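Local coordinates for protein probable endonuclease 4 (Thermotoga maritima, PDB 4HNO) that probably cleaves DNA at apurinic or apyrimidinic sites as a metal-dependent repair endonuclease, leaving a 3'-hydroxyl and a 5'-terminal sugar phosphate, at residues Ser188-Thr193 against Leu202-Ser207. Sequence-based numbering, arbitrary orientation.
Sequences SGYDIT and LNEIES. With EDO (1,2-ethanediol), chain J.
In the loop joining helices 182-187 and 195-208 of this TIM-barrel endonuclease, Tyr190 reaches across to Glu204 on the second helix. Its hydroxyl OH donates a hydrogen bond to Glu204 OE2 at 2.6 Å, approaching on the syn side and 19° out of the carboxylate plane. The carboxylate lies at the edge of the ring, with Glu204 OE1 3.5 Å from Tyr190 CE2, and the two planes are turned 54° apart. Glu204 carries CG anti to its backbone N (chi1 -172°) and stays extended beyond it, which brings the acid to the phenol. Tyr190 OH is also hydrogen-bonded to Leu160 N, a second bond that fixes where the phenol ends.

Just before the tyrosine, Gly189 with its positive phi is the C' residue of the Schellman motif closing helix 182-187. Asp191 OD1 accepts from Thr193 N at 3.1 Å, an Asx turn, and also takes the Thr193 hydroxyl, with OG1 at 2.6 Å, while a 1,2-ethanediol, probably from the crystallisation liquor, bridges Asp191 OD2 and Thr193 OG1.

This surface contact ties the loop between helices 182-187 and 195-208 back onto the second of them, with Leu201 against Tyr190 and Leu160 of helix 160-169 against Glu204.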
ATOM      1  N   SER A 188       1.018 -11.611 -10.762  1.00  8.31           N
ATOM      2  CA  SER A 188       2.112 -11.277 -11.642  1.00  8.50           C
ATOM      3  C   SER A 188       3.263 -12.285 -11.581  1.00  9.22           C
ATOM      4  O   SER A 188       4.324 -12.037 -12.135  1.00 10.70           O
ATOM      5  CB  SER A 188       2.649  -9.891 -11.298  1.00  8.90           C
ATOM      6  OG  SER A 188       1.613  -8.923 -11.332  1.00  8.86           O
ATOM      7  N   GLY A 189       3.046 -13.413 -10.906  1.00  8.97           N
ATOM      8  CA  GLY A 189       4.025 -14.476 -10.893  1.00  9.48           C
ATOM      9  C   GLY A 189       4.943 -14.532  -9.694  1.00  9.47           C
ATOM     10  O   GLY A 189       5.843 -15.371  -9.667  1.00 10.91           O
ATOM     11  N   TYR A 190       4.749 -13.663  -8.699  1.00  8.96           N
ATOM     12  CA  TYR A 190       5.540 -13.712  -7.483  1.00  9.15           C
ATOM     13  C   TYR A 190       4.933 -14.753  -6.561  1.00  9.45           C
ATOM     14  O   TYR A 190       3.922 -14.507  -5.886  1.00  9.98           O
ATOM     15  CB  TYR A 190       5.620 -12.348  -6.806  1.00  9.30           C
ATOM     16  CG  TYR A 190       6.436 -11.335  -7.572  1.00  9.39           C
ATOM     17  CD1 TYR A 190       5.834 -10.369  -8.367  1.00  9.53           C
ATOM     18  CD2 TYR A 190       7.811 -11.330  -7.489  1.00 10.37           C
ATOM     19  CE1 TYR A 190       6.596  -9.424  -9.045  1.00 10.15           C
ATOM     20  CE2 TYR A 190       8.574 -10.400  -8.152  1.00 10.57           C
ATOM     21  CZ  TYR A 190       7.965  -9.441  -8.929  1.00 10.14           C
ATOM     22  OH  TYR A 190       8.713  -8.509  -9.611  1.00 11.01           O
ATOM     23  N   ASP A 191       5.535 -15.939  -6.579  1.00 10.41           N
ATOM     24  CA  ASP A 191       4.962 -17.104  -5.918  1.00 10.97           C
ATOM     25  C   ASP A 191       5.455 -17.209  -4.489  1.00 11.33           C
ATOM     26  O   ASP A 191       6.430 -17.889  -4.187  1.00 12.68           O
ATOM     27  CB  ASP A 191       5.304 -18.365  -6.690  1.00 11.65           C
ATOM     28  CG  ASP A 191       4.628 -19.589  -6.138  1.00 12.19           C
ATOM     29  OD1 ASP A 191       3.837 -19.429  -5.184  1.00 12.80           O
ATOM     30  OD2 ASP A 191       4.889 -20.695  -6.659  1.00 14.96           O
ATOM     31  N   ILE A 192       4.749 -16.542  -3.588  1.00 11.33           N
ATOM     32  CA  ILE A 192       5.094 -16.546  -2.175  1.00 11.90           C
ATOM     33  C   ILE A 192       4.629 -17.812  -1.449  1.00 12.51           C
ATOM     34  O   ILE A 192       4.782 -17.914  -0.233  1.00 13.54           O
ATOM     35  CB  ILE A 192       4.551 -15.288  -1.436  1.00 12.16           C
ATOM     36  CG1 ILE A 192       3.014 -15.200  -1.502  1.00 12.04           C
ATOM     37  CG2 ILE A 192       5.227 -14.035  -1.960  1.00 11.80           C
ATOM     38  CD1 ILE A 192       2.445 -14.170  -0.552  1.00 12.62           C
ATOM     39  N   THR A 193       4.067 -18.769  -2.187  1.00 13.21           N
ATOM     40  CA  THR A 193       3.596 -20.010  -1.577  1.00 14.25           C
ATOM     41  C   THR A 193       4.704 -21.032  -1.422  1.00 14.77           C
ATOM     42  O   THR A 193       4.496 -22.071  -0.787  1.00 16.23           O
ATOM     43  CB  THR A 193       2.429 -20.682  -2.354  1.00 13.77           C
ATOM     44  OG1 THR A 193       2.897 -21.294  -3.569  1.00 15.20           O
ATOM     45  CG2 THR A 193       1.321 -19.695  -2.627  1.00 14.80           C
ATOM     46  N   LEU A 202      12.514 -11.508  -1.799  1.00 10.84           N
ATOM     47  CA  LEU A 202      13.349 -10.726  -0.899  1.00 11.51           C
ATOM     48  C   LEU A 202      14.668 -10.334  -1.547  1.00 11.56           C
ATOM     49  O   LEU A 202      15.132  -9.207  -1.388  1.00 11.71           O
ATOM     50  CB  LEU A 202      13.589 -11.486   0.412  1.00 12.48           C
ATOM     51  CG  LEU A 202      12.355 -11.626   1.303  1.00 13.15           C
ATOM     52  CD1 LEU A 202      12.608 -12.621   2.419  1.00 15.91           C
ATOM     53  CD2 LEU A 202      11.949 -10.285   1.876  1.00 14.68           C
ATOM     54  N   ASN A 203      15.272 -11.257  -2.288  1.00 12.37           N
ATOM     55  CA  ASN A 203      16.495 -10.931  -2.999  1.00 12.90           C
ATOM     56  C   ASN A 203      16.262  -9.815  -4.012  1.00 12.44           C
ATOM     57  O   ASN A 203      17.096  -8.930  -4.185  1.00 12.35           O
ATOM     58  CB  ASN A 203      17.052 -12.171  -3.682  1.00 16.69           C
ATOM     59  CG  ASN A 203      17.610 -13.164  -2.698  1.00 21.04           C
ATOM     60  OD1 ASN A 203      17.963 -12.815  -1.571  1.00 24.06           O
ATOM     61  ND2 ASN A 203      17.692 -14.413  -3.112  1.00 24.23           N
ATOM     62  N   GLU A 204      15.132  -9.876  -4.694  1.00 11.80           N
ATOM     63  CA  GLU A 204      14.789  -8.866  -5.673  1.00 11.92           C
ATOM     64  C   GLU A 204      14.588  -7.478  -5.009  1.00 10.67           C
ATOM     65  O   GLU A 204      15.102  -6.464  -5.481  1.00 11.52           O
ATOM     66  CB  GLU A 204      13.558  -9.357  -6.430  1.00 12.94           C
ATOM     67  CG  GLU A 204      13.172  -8.527  -7.608  1.00 13.83           C
ATOM     68  CD  GLU A 204      12.089  -9.189  -8.470  1.00 12.30           C
ATOM     69  OE1 GLU A 204      12.064 -10.415  -8.709  1.00 15.03           O
ATOM     70  OE2 GLU A 204      11.244  -8.424  -8.905  1.00 12.36           O
ATOM     71  N   ILE A 205      13.861  -7.439  -3.897  1.00  9.79           N
ATOM     72  CA  ILE A 205      13.687  -6.203  -3.145  1.00 10.36           C
ATOM     73  C   ILE A 205      15.029  -5.663  -2.680  1.00 10.27           C
ATOM     74  O   ILE A 205      15.302  -4.472  -2.812  1.00 11.02           O
ATOM     75  CB  ILE A 205      12.689  -6.417  -1.988  1.00 10.72           C
ATOM     76  CG1 ILE A 205      11.287  -6.673  -2.563  1.00 11.32           C
ATOM     77  CG2 ILE A 205      12.672  -5.209  -1.061  1.00 12.58           C
ATOM     78  CD1 ILE A 205      10.270  -7.114  -1.558  1.00 13.14           C
ATOM     79  N   GLU A 206      15.881  -6.517  -2.138  1.00 10.68           N
ATOM     80  CA  GLU A 206      17.165  -6.067  -1.657  1.00 11.40           C
ATOM     81  C   GLU A 206      18.009  -5.479  -2.787  1.00 11.42           C
ATOM     82  O   GLU A 206      18.682  -4.460  -2.598  1.00 13.14           O
ATOM     83  CB  GLU A 206      17.892  -7.218  -0.962  1.00 12.45           C
ATOM     84  CG  GLU A 206      19.310  -6.879  -0.577  1.00 13.96           C
ATOM     85  CD  GLU A 206      19.470  -5.826   0.494  1.00 14.00           C
ATOM     86  OE1 GLU A 206      18.486  -5.342   1.099  1.00 14.66           O
ATOM     87  OE2 GLU A 206      20.644  -5.486   0.728  1.00 20.09           O
ATOM     88  N   SER A 207      17.996  -6.132  -3.947  1.00 10.96           N
ATOM     89  CA  SER A 207      18.777  -5.662  -5.078  1.00 11.81           C
ATOM     90  C   SER A 207      18.260  -4.358  -5.682  1.00 11.38           C
ATOM     91  O   SER A 207      19.022  -3.460  -6.025  1.00 13.82           O
ATOM     92  CB  SER A 207      18.801  -6.731  -6.169  1.00 14.14           C
ATOM     93  OG  SER A 207      19.432  -6.219  -7.326  1.00 18.36           O
TER
HETATM   94  C1  EDO J 309       1.440 -21.701  -6.754  0.87 18.38           C
HETATM   95  O1  EDO J 309       0.894 -22.163  -5.510  0.87 18.25           O
HETATM   96  C2  EDO J 309       2.372 -22.757  -7.343  0.87 18.54           C
HETATM   97  O2  EDO J 309       3.508 -22.969  -6.483  0.87 17.54           O